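Local coordinates for penicillin-binding protein (Bacillus halodurans, PDB 3TG9) that probably acts as a serine penicillin-binding protein of the beta-lactamase family, expected to react with beta-lactams, though its own substrate is not established, at residues T92-H95 with L96-T100; L127-L130 with K131-L134; G169-F172 with Q173-V176. One frame throughout, in Å; residues are numbered along the deposited sequence.

Contact 1: T92-H95 with L96-T100; sequences TIHH and LLTHT
Ile93 and Leu97 lie side by side and point the same way on helix 93-98, a helix barely two turns long with a motif at each end; CG2 of Ile93 is 3.6 Å from CD1 of Leu97. Both side chains also pack on Leu160 of helix 155-168.

The backbone and capping bonds define the two ends. At the start, Thr92 and His95 form a capping box: His95 N donates to Thr92 OG1, and Thr92 N returns a bond to His95 ND1 at 3.1 Å, Thr92 N standing 27° out of the imidazole plane. At the finish His99 has positive phi, with Thr100 N bonded to His95 O at 2.8 Å and His99 N to Leu96 O, a Schellman motif. Between the ends run the helical bonds from Leu96 N to Thr92 O and from Leu97 N to Ile93 O.

Among the rings, Thr98 CG2 lies over one face of the His94 imidazole, 4.1 Å from CE1, and ND1 of that ring bonds Tyr273 OH. The rings of His99 and Tyr152 meet, the tyrosine belonging to the probable active-site motif.

With chi1 at 56°, Thr98 OG1 sits between its own N and carbonyl carbon and donates to His94 O across 2.9 Å, 19° from that carbonyl's plane.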
ATOM      1  N   THR B  92       3.779 -21.674  29.207  1.00 45.76           N
ATOM      2  CA  THR B  92       3.561 -20.686  30.241  1.00 43.22           C
ATOM      3  C   THR B  92       3.992 -19.330  29.699  1.00 42.43           C
ATOM      4  O   THR B  92       4.743 -19.255  28.720  1.00 40.83           O
ATOM      5  CB  THR B  92       4.416 -21.005  31.479  1.00 47.89           C
ATOM      6  OG1 THR B  92       5.803 -20.910  31.132  1.00 46.30           O
ATOM      7  CG2 THR B  92       4.129 -22.415  31.993  1.00 40.47           C
ATOM      8  N   ILE B  93       3.513 -18.268  30.339  1.00 37.60           N
ATOM      9  CA  ILE B  93       3.869 -16.910  29.974  1.00 37.57           C
ATOM     10  C   ILE B  93       5.379 -16.774  29.855  1.00 39.75           C
ATOM     11  O   ILE B  93       5.896 -16.268  28.859  1.00 36.26           O
ATOM     12  CB  ILE B  93       3.364 -15.917  31.038  1.00 40.25           C
ATOM     13  CG1 ILE B  93       1.835 -15.985  31.157  1.00 40.42           C
ATOM     14  CG2 ILE B  93       3.848 -14.509  30.743  1.00 36.34           C
ATOM     15  CD1 ILE B  93       1.102 -15.803  29.837  1.00 40.50           C
ATOM     16  N   HIS B  94       6.081 -17.238  30.884  1.00 44.97           N
ATOM     17  CA  HIS B  94       7.532 -17.132  30.952  1.00 40.19           C
ATOM     18  C   HIS B  94       8.230 -17.839  29.778  1.00 37.13           C
ATOM     19  O   HIS B  94       9.267 -17.377  29.299  1.00 38.84           O
ATOM     20  CB  HIS B  94       8.035 -17.656  32.303  1.00 43.15           C
ATOM     21  CG  HIS B  94       9.505 -17.933  32.334  1.00 39.35           C
ATOM     22  ND1 HIS B  94      10.425 -17.022  32.811  1.00 45.11           N
ATOM     23  CD2 HIS B  94      10.216 -19.014  31.939  1.00 38.64           C
ATOM     24  CE1 HIS B  94      11.640 -17.536  32.709  1.00 43.67           C
ATOM     25  NE2 HIS B  94      11.540 -18.740  32.175  1.00 36.71           N
ATOM     26  N   HIS B  95       7.667 -18.946  29.309  1.00 37.23           N
ATOM     27  CA  HIS B  95       8.225 -19.622  28.140  1.00 40.44           C
ATOM     28  C   HIS B  95       8.165 -18.720  26.912  1.00 38.72           C
ATOM     29  O   HIS B  95       9.123 -18.621  26.144  1.00 38.73           O
ATOM     30  CB  HIS B  95       7.479 -20.924  27.848  1.00 43.55           C
ATOM     31  CG  HIS B  95       7.697 -21.990  28.876  1.00 47.20           C
ATOM     32  ND1 HIS B  95       6.691 -22.837  29.296  1.00 45.75           N
ATOM     33  CD2 HIS B  95       8.801 -22.343  29.575  1.00 46.18           C
ATOM     34  CE1 HIS B  95       7.171 -23.667  30.205  1.00 52.35           C
ATOM     35  NE2 HIS B  95       8.447 -23.388  30.395  1.00 48.43           N
ATOM     36  N   LEU B  96       7.025 -18.069  26.734  1.00 37.68           N
ATOM     37  CA  LEU B  96       6.812 -17.177  25.602  1.00 39.72           C
ATOM     38  C   LEU B  96       7.756 -15.975  25.656  1.00 36.68           C
ATOM     39  O   LEU B  96       8.351 -15.603  24.643  1.00 34.19           O
ATOM     40  CB  LEU B  96       5.353 -16.722  25.567  1.00 34.65           C
ATOM     41  CG  LEU B  96       4.349 -17.879  25.468  1.00 35.83           C
ATOM     42  CD1 LEU B  96       2.953 -17.467  25.899  1.00 35.57           C
ATOM     43  CD2 LEU B  96       4.332 -18.457  24.065  1.00 35.52           C
ATOM     44  N   LEU B  97       7.906 -15.397  26.850  1.00 34.97           N
ATOM     45  CA  LEU B  97       8.708 -14.189  27.056  1.00 34.52           C
ATOM     46  C   LEU B  97      10.188 -14.385  26.755  1.00 35.73           C
ATOM     47  O   LEU B  97      10.901 -13.425  26.435  1.00 31.94           O
ATOM     48  CB  LEU B  97       8.565 -13.699  28.500  1.00 33.60           C
ATOM     49  CG  LEU B  97       7.274 -12.992  28.888  1.00 33.03           C
ATOM     50  CD1 LEU B  97       7.108 -12.982  30.397  1.00 34.33           C
ATOM     51  CD2 LEU B  97       7.267 -11.577  28.336  1.00 33.51           C
ATOM     52  N   THR B  98      10.652 -15.622  26.890  1.00 31.09           N
ATOM     53  CA  THR B  98      12.064 -15.927  26.717  1.00 33.25           C
ATOM     54  C   THR B  98      12.327 -16.787  25.487  1.00 35.13           C
ATOM     55  O   THR B  98      13.460 -17.191  25.247  1.00 37.04           O
ATOM     56  CB  THR B  98      12.634 -16.649  27.954  1.00 39.26           C
ATOM     57  OG1 THR B  98      11.868 -17.834  28.208  1.00 42.43           O
ATOM     58  CG2 THR B  98      12.580 -15.743  29.181  1.00 34.36           C
ATOM     59  N   HIS B  99      11.285 -17.062  24.711  1.00 36.52           N
ATOM     60  CA  HIS B  99      11.436 -17.843  23.486  1.00 37.42           C
ATOM     61  C   HIS B  99      11.848 -19.271  23.791  1.00 37.72           C
ATOM     62  O   HIS B  99      12.690 -19.837  23.093  1.00 41.28           O
ATOM     63  CB  HIS B  99      12.489 -17.225  22.565  1.00 35.62           C
ATOM     64  CG  HIS B  99      12.113 -15.877  22.032  1.00 37.10           C
ATOM     65  ND1 HIS B  99      11.131 -15.696  21.084  1.00 31.85           N
ATOM     66  CD2 HIS B  99      12.606 -14.646  22.308  1.00 31.77           C
ATOM     67  CE1 HIS B  99      11.029 -14.415  20.799  1.00 33.28           C
ATOM     68  NE2 HIS B  99      11.910 -13.752  21.530  1.00 31.60           N
ATOM     69  N   THR B 100      11.262 -19.857  24.826  1.00 38.18           N
ATOM     70  CA  THR B 100      11.559 -21.244  25.169  1.00 39.93           C
ATOM     71  C   THR B 100      10.289 -22.092  25.192  1.00 41.80           C
ATOM     72  O   THR B 100      10.287 -23.197  25.732  1.00 43.70           O
ATOM     73  CB  THR B 100      12.270 -21.342  26.534  1.00 38.53           C
ATOM     74  OG1 THR B 100      11.495 -20.661  27.527  1.00 33.06           O
ATOM     75  CG2 THR B 100      13.659 -20.709  26.465  1.00 35.09           C
TER

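Contact 2: L127-L130 with K131-L134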
ATOM      1  N   LEU B 127      -4.633  -8.867   8.008  1.00 29.10           N
ATOM      2  CA  LEU B 127      -3.999  -9.100   9.306  1.00 37.22           C
ATOM      3  C   LEU B 127      -4.124  -7.860  10.168  1.00 33.41           C
ATOM      4  O   LEU B 127      -3.152  -7.134  10.361  1.00 34.03           O
ATOM      5  CB  LEU B 127      -2.522  -9.434   9.123  1.00 31.26           C
ATOM      6  CG  LEU B 127      -2.326 -10.775   8.430  1.00 32.44           C
ATOM      7  CD1 LEU B 127      -0.923 -10.908   7.858  1.00 33.02           C
ATOM      8  CD2 LEU B 127      -2.631 -11.879   9.425  1.00 34.99           C
ATOM      9  N   ARG B 128      -5.319  -7.621  10.690  1.00 36.16           N
ATOM     10  CA  ARG B 128      -5.591  -6.381  11.402  1.00 36.68           C
ATOM     11  C   ARG B 128      -5.720  -6.568  12.913  1.00 39.38           C
ATOM     12  O   ARG B 128      -5.519  -5.628  13.681  1.00 39.32           O
ATOM     13  CB  ARG B 128      -6.830  -5.729  10.802  1.00 37.17           C
ATOM     14  CG  ARG B 128      -6.810  -5.795   9.292  1.00 34.72           C
ATOM     15  CD  ARG B 128      -7.505  -4.612   8.670  1.00 33.56           C
ATOM     16  NE  ARG B 128      -6.740  -3.383   8.819  1.00 36.37           N
ATOM     17  CZ  ARG B 128      -6.420  -2.551   7.825  1.00 36.34           C
ATOM     18  NH1 ARG B 128      -5.731  -1.453   8.094  1.00 33.63           N
ATOM     19  NH2 ARG B 128      -6.780  -2.799   6.569  1.00 29.83           N
ATOM     20  N   ARG B 129      -6.043  -7.787  13.328  1.00 37.34           N
ATOM     21  CA  ARG B 129      -6.111  -8.120  14.740  1.00 35.92           C
ATOM     22  C   ARG B 129      -5.145  -9.256  14.986  1.00 35.84           C
ATOM     23  O   ARG B 129      -4.830 -10.020  14.073  1.00 36.88           O
ATOM     24  CB  ARG B 129      -7.518  -8.556  15.136  1.00 38.00           C
ATOM     25  CG  ARG B 129      -8.615  -7.559  14.808  1.00 37.38           C
ATOM     26  CD  ARG B 129      -8.460  -6.275  15.600  1.00 43.27           C
ATOM     27  NE  ARG B 129      -7.974  -6.511  16.958  1.00 40.15           N
ATOM     28  CZ  ARG B 129      -8.744  -6.874  17.980  1.00 45.53           C
ATOM     29  NH1 ARG B 129     -10.050  -7.058  17.807  1.00 43.62           N
ATOM     30  NH2 ARG B 129      -8.207  -7.058  19.180  1.00 42.74           N
ATOM     31  N   LEU B 130      -4.671  -9.369  16.218  1.00 34.00           N
ATOM     32  CA  LEU B 130      -3.707 -10.400  16.554  1.00 34.54           C
ATOM     33  C   LEU B 130      -4.271 -11.794  16.292  1.00 35.26           C
ATOM     34  O   LEU B 130      -3.544 -12.700  15.889  1.00 33.27           O
ATOM     35  CB  LEU B 130      -3.261 -10.257  18.007  1.00 32.74           C
ATOM     36  CG  LEU B 130      -2.550  -8.948  18.366  1.00 33.33           C
ATOM     37  CD1 LEU B 130      -1.934  -9.052  19.735  1.00 33.66           C
ATOM     38  CD2 LEU B 130      -1.496  -8.606  17.340  1.00 32.44           C
ATOM     39  N   LYS B 131      -5.568 -11.967  16.515  1.00 36.69           N
ATOM     40  CA  LYS B 131      -6.181 -13.270  16.284  1.00 37.52           C
ATOM     41  C   LYS B 131      -6.069 -13.712  14.834  1.00 35.76           C
ATOM     42  O   LYS B 131      -6.130 -14.905  14.537  1.00 33.35           O
ATOM     43  CB  LYS B 131      -7.636 -13.309  16.766  1.00 40.93           C
ATOM     44  CG  LYS B 131      -8.274 -11.949  17.013  1.00 45.47           C
ATOM     45  CD  LYS B 131      -9.024 -11.448  15.796  1.00 44.70           C
ATOM     46  CE  LYS B 131      -9.997 -12.499  15.291  1.00 53.33           C
ATOM     47  NZ  LYS B 131     -10.900 -12.960  16.378  1.00 61.46           N
ATOM     48  N   ASP B 132      -5.878 -12.755  13.932  1.00 35.54           N
ATOM     49  CA  ASP B 132      -5.789 -13.082  12.510  1.00 35.99           C
ATOM     50  C   ASP B 132      -4.537 -13.906  12.210  1.00 36.04           C
ATOM     51  O   ASP B 132      -4.448 -14.563  11.174  1.00 35.09           O
ATOM     52  CB  ASP B 132      -5.830 -11.813  11.649  1.00 32.55           C
ATOM     53  CG  ASP B 132      -7.152 -11.077  11.759  1.00 33.40           C
ATOM     54  OD1 ASP B 132      -8.202 -11.748  11.859  1.00 37.23           O
ATOM     55  OD2 ASP B 132      -7.151  -9.829  11.748  1.00 31.32           O
ATOM     56  N   PHE B 133      -3.573 -13.879  13.120  1.00 35.69           N
ATOM     57  CA  PHE B 133      -2.353 -14.659  12.943  1.00 33.88           C
ATOM     58  C   PHE B 133      -2.530 -16.115  13.370  1.00 34.85           C
ATOM     59  O   PHE B 133      -1.787 -16.985  12.923  1.00 33.37           O
ATOM     60  CB  PHE B 133      -1.187 -14.026  13.709  1.00 33.75           C
ATOM     61  CG  PHE B 133      -0.740 -12.692  13.156  1.00 35.74           C
ATOM     62  CD1 PHE B 133       0.442 -12.588  12.434  1.00 34.47           C
ATOM     63  CD2 PHE B 133      -1.495 -11.546  13.365  1.00 33.81           C
ATOM     64  CE1 PHE B 133       0.864 -11.370  11.931  1.00 34.11           C
ATOM     65  CE2 PHE B 133      -1.082 -10.324  12.858  1.00 35.02           C
ATOM     66  CZ  PHE B 133       0.098 -10.237  12.137  1.00 36.91           C
ATOM     67  N   LEU B 134      -3.504 -16.379  14.236  1.00 36.09           N
ATOM     68  CA  LEU B 134      -3.669 -17.714  14.828  1.00 38.48           C
ATOM     69  C   LEU B 134      -3.700 -18.865  13.816  1.00 41.09           C
ATOM     70  O   LEU B 134      -2.974 -19.853  13.978  1.00 42.74           O
ATOM     71  CB  LEU B 134      -4.917 -17.766  15.712  1.00 38.29           C
ATOM     72  CG  LEU B 134      -4.722 -17.268  17.139  1.00 40.60           C
ATOM     73  CD1 LEU B 134      -6.075 -17.013  17.788  1.00 37.05           C
ATOM     74  CD2 LEU B 134      -3.861 -18.249  17.960  1.00 33.33           C
TER
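Asp132 OD2 accepts the backbone N-H groups of both Arg128 and Arg129. The bond from Arg129 N is the shorter, 2.8 Å to OD2, and its donor stands 37° above the carboxylate plane. Arg128 N reaches OD2 at 3.1 Å on the anti side, closer to that plane. CG of Asp132 lies anti to its own carbonyl carbon (chi1 -65°), which lets the carboxylate reach back to these two groups. Two donors on one atom restrain the rotation of the carboxylate and would probably favour its charged form.

Main-chain bonds run alongside. Asp132 N donates to Arg129 O at 2.9 Å, Phe133 N to Leu130 O at 3.0 Å, and Leu134 N to Lys131 O continues the run. Each of these main-chain bonds spans three residues, and residues 131-134 have helical backbone angles without the regular bonds of an alpha-helix. The result is a run of i to i+3 turns in the long loop between helices 93-98 and 155-168, tied to the preceding backbone by the Asp132 carboxylate.

Apolar contact is concentrated on the phenyl ring. Leu127 CD2 sits 4.0 Å from the centroid of the Phe133 ring, 7° off the normal, a CH-pi contact centred on the face. Carbonyl oxygens of Arg129 and Leu130 lie at the edge of the same ring, and Tyr106 meets it edge-to-face.

The charged ends of the two arginines lead out of the contact: the guanidinium of Arg129 makes a salt bridge with Glu165 of helix 155-168, and that of Arg128 one with Asp195.

Contact 3: G169-F172 with Q173-V176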
ATOM      1  N   GLY B 169      -8.859  -6.742  28.167  1.00 43.79           N
ATOM      2  CA  GLY B 169     -10.171  -6.498  27.594  1.00 46.61           C
ATOM      3  C   GLY B 169     -10.149  -5.444  26.505  1.00 42.48           C
ATOM      4  O   GLY B 169     -11.143  -5.240  25.821  1.00 46.74           O
ATOM      5  N   VAL B 170      -9.018  -4.763  26.354  1.00 43.84           N
ATOM      6  CA  VAL B 170      -8.823  -3.831  25.246  1.00 40.86           C
ATOM      7  C   VAL B 170      -7.945  -4.486  24.182  1.00 41.76           C
ATOM      8  O   VAL B 170      -7.481  -5.606  24.371  1.00 43.21           O
ATOM      9  CB  VAL B 170      -8.189  -2.509  25.717  1.00 40.49           C
ATOM     10  CG1 VAL B 170      -9.210  -1.669  26.481  1.00 39.84           C
ATOM     11  CG2 VAL B 170      -6.945  -2.775  26.576  1.00 39.83           C
ATOM     12  N   THR B 171      -7.728  -3.810  23.058  1.00 42.77           N
ATOM     13  CA  THR B 171      -6.868  -4.372  22.016  1.00 37.40           C
ATOM     14  C   THR B 171      -5.420  -4.227  22.442  1.00 37.56           C
ATOM     15  O   THR B 171      -5.103  -3.376  23.267  1.00 33.28           O
ATOM     16  CB  THR B 171      -7.052  -3.676  20.650  1.00 37.23           C
ATOM     17  OG1 THR B 171      -6.708  -2.289  20.762  1.00 38.41           O
ATOM     18  CG2 THR B 171      -8.497  -3.811  20.161  1.00 37.99           C
ATOM     19  N   PHE B 172      -4.544  -5.054  21.877  1.00 33.88           N
ATOM     20  CA  PHE B 172      -3.130  -4.968  22.195  1.00 34.14           C
ATOM     21  C   PHE B 172      -2.597  -3.555  21.993  1.00 33.74           C
ATOM     22  O   PHE B 172      -1.973  -2.982  22.888  1.00 32.34           O
ATOM     23  CB  PHE B 172      -2.304  -5.957  21.373  1.00 31.45           C
ATOM     24  CG  PHE B 172      -0.828  -5.829  21.609  1.00 33.36           C
ATOM     25  CD1 PHE B 172      -0.255  -6.326  22.771  1.00 29.79           C
ATOM     26  CD2 PHE B 172      -0.017  -5.184  20.689  1.00 32.26           C
ATOM     27  CE1 PHE B 172       1.104  -6.196  23.001  1.00 30.84           C
ATOM     28  CE2 PHE B 172       1.344  -5.045  20.917  1.00 31.94           C
ATOM     29  CZ  PHE B 172       1.905  -5.552  22.075  1.00 29.12           C
ATOM     30  N   GLN B 173      -2.859  -3.005  20.814  1.00 31.99           N
ATOM     31  CA  GLN B 173      -2.434  -1.656  20.447  1.00 31.14           C
ATOM     32  C   GLN B 173      -2.943  -0.593  21.423  1.00 36.45           C
ATOM     33  O   GLN B 173      -2.200   0.317  21.827  1.00 35.60           O
ATOM     34  CB  GLN B 173      -2.899  -1.337  19.018  1.00 29.19           C
ATOM     35  CG  GLN B 173      -2.299  -2.255  17.935  1.00 30.17           C
ATOM     36  CD  GLN B 173      -2.956  -3.635  17.852  1.00 33.64           C
ATOM     37  OE1 GLN B 173      -3.913  -3.929  18.572  1.00 35.44           O
ATOM     38  NE2 GLN B 173      -2.446  -4.485  16.954  1.00 34.52           N
ATOM     39  N   GLU B 174      -4.212  -0.711  21.797  1.00 32.86           N
ATOM     40  CA  GLU B 174      -4.805   0.191  22.769  1.00 38.07           C
ATOM     41  C   GLU B 174      -4.063   0.116  24.100  1.00 36.35           C
ATOM     42  O   GLU B 174      -3.760   1.144  24.710  1.00 36.75           O
ATOM     43  CB  GLU B 174      -6.284  -0.135  22.977  1.00 37.03           C
ATOM     44  CG  GLU B 174      -7.197   0.462  21.928  1.00 42.77           C
ATOM     45  CD  GLU B 174      -8.611  -0.076  22.018  1.00 44.11           C
ATOM     46  OE1 GLU B 174      -8.813  -1.139  22.640  1.00 44.69           O
ATOM     47  OE2 GLU B 174      -9.523   0.558  21.449  1.00 49.58           O
ATOM     48  N   TYR B 175      -3.771  -1.102  24.550  1.00 35.48           N
ATOM     49  CA  TYR B 175      -3.073  -1.275  25.813  1.00 36.71           C
ATOM     50  C   TYR B 175      -1.714  -0.571  25.792  1.00 36.63           C
ATOM     51  O   TYR B 175      -1.392   0.208  26.693  1.00 36.95           O
ATOM     52  CB  TYR B 175      -2.904  -2.753  26.179  1.00 39.81           C
ATOM     53  CG  TYR B 175      -2.316  -2.923  27.571  1.00 39.26           C
ATOM     54  CD1 TYR B 175      -3.134  -3.185  28.664  1.00 40.70           C
ATOM     55  CD2 TYR B 175      -0.952  -2.772  27.797  1.00 38.69           C
ATOM     56  CE1 TYR B 175      -2.609  -3.311  29.944  1.00 39.99           C
ATOM     57  CE2 TYR B 175      -0.416  -2.900  29.077  1.00 38.24           C
ATOM     58  CZ  TYR B 175      -1.252  -3.172  30.144  1.00 38.19           C
ATOM     59  OH  TYR B 175      -0.736  -3.301  31.421  1.00 44.83           O
ATOM     60  N   VAL B 176      -0.927  -0.832  24.754  1.00 34.95           N
ATOM     61  CA  VAL B 176       0.439  -0.323  24.703  1.00 35.26           C
ATOM     62  C   VAL B 176       0.499   1.193  24.570  1.00 36.06           C
ATOM     63  O   VAL B 176       1.272   1.854  25.263  1.00 35.38           O
ATOM     64  CB  VAL B 176       1.255  -0.990  23.577  1.00 33.55           C
ATOM     65  CG1 VAL B 176       2.604  -0.307  23.418  1.00 31.72           C
ATOM     66  CG2 VAL B 176       1.442  -2.473  23.870  1.00 30.31           C
TER
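Glu174 and Thr171 hold each other in a capping box at the start of helix 172-182. Thr171 N donates to Glu174 OE1 at 2.9 Å, almost straight at 175°, meeting the carboxylate on its anti side and somewhat out of its plane. In the other direction Glu174 N donates to Thr171 OG1 at 3.1 Å. With chi1 of 61°, Thr171 OG1 is set between its own N and carbonyl carbon, which turns the oxygen toward the first turn of the helix. The side chains of Thr171 and Glu174 cross obliquely.

The buried side is mainly apolar. Val176 CG2 lies over one face of the Phe172 ring, 3.9 Å from its centroid and offset toward the rim, with CZ of the phenyl its nearest ring atom. Phe172 and Val176 stand one turn apart, with Val176 N bonded to Phe172 O. CG of Phe172 is anti to the backbone N (chi1 176°), and this swings the ring to Val176. Helix 58-70 backs this side: Phe172 packs on Thr61, and the buried Tyr175 on Ala64 and Leu68, its OH bonded to Gln67.

The solvent side is looser. Val170 and Glu174 are both exposed, and their link is a simple touch of Val170 CB against Glu174 OE1 at 3.4 Å. Val170 CG2 reaches only to 4.1 Å from Tyr175 CB, near the plane of the tyrosine ring.

The box thus satisfies Thr171 N with OE1 of Glu174 and Glu174 N with OG1 of Thr171, and the helix N-terminus probably favours the carboxylate's negative charge.

Contacts 2 and 3 adjoin, their centres 13 Å apart. Leu130 CD1 packs 3.5 Å from Phe172 CB, and Arg129 NH2 lies 3.4 Å from Thr171 CG2. Glu165 of helix 155-168 joins them by polar bonds as well, taking the salt bridge from Arg129 and a hydrogen bond from Phe172 N. Contact 1 stands apart, its centre about 20 Å from each of the others and its nearest atoms about 10 Å away, yet it packs on the same helix 155-168. Helix 58-70, which carries Lys58 of the probable Ser55-Lys58-Tyr152 catalytic motif, touches contacts 1 and 3; of the three contacts, 92-100 is tied to that motif through His99.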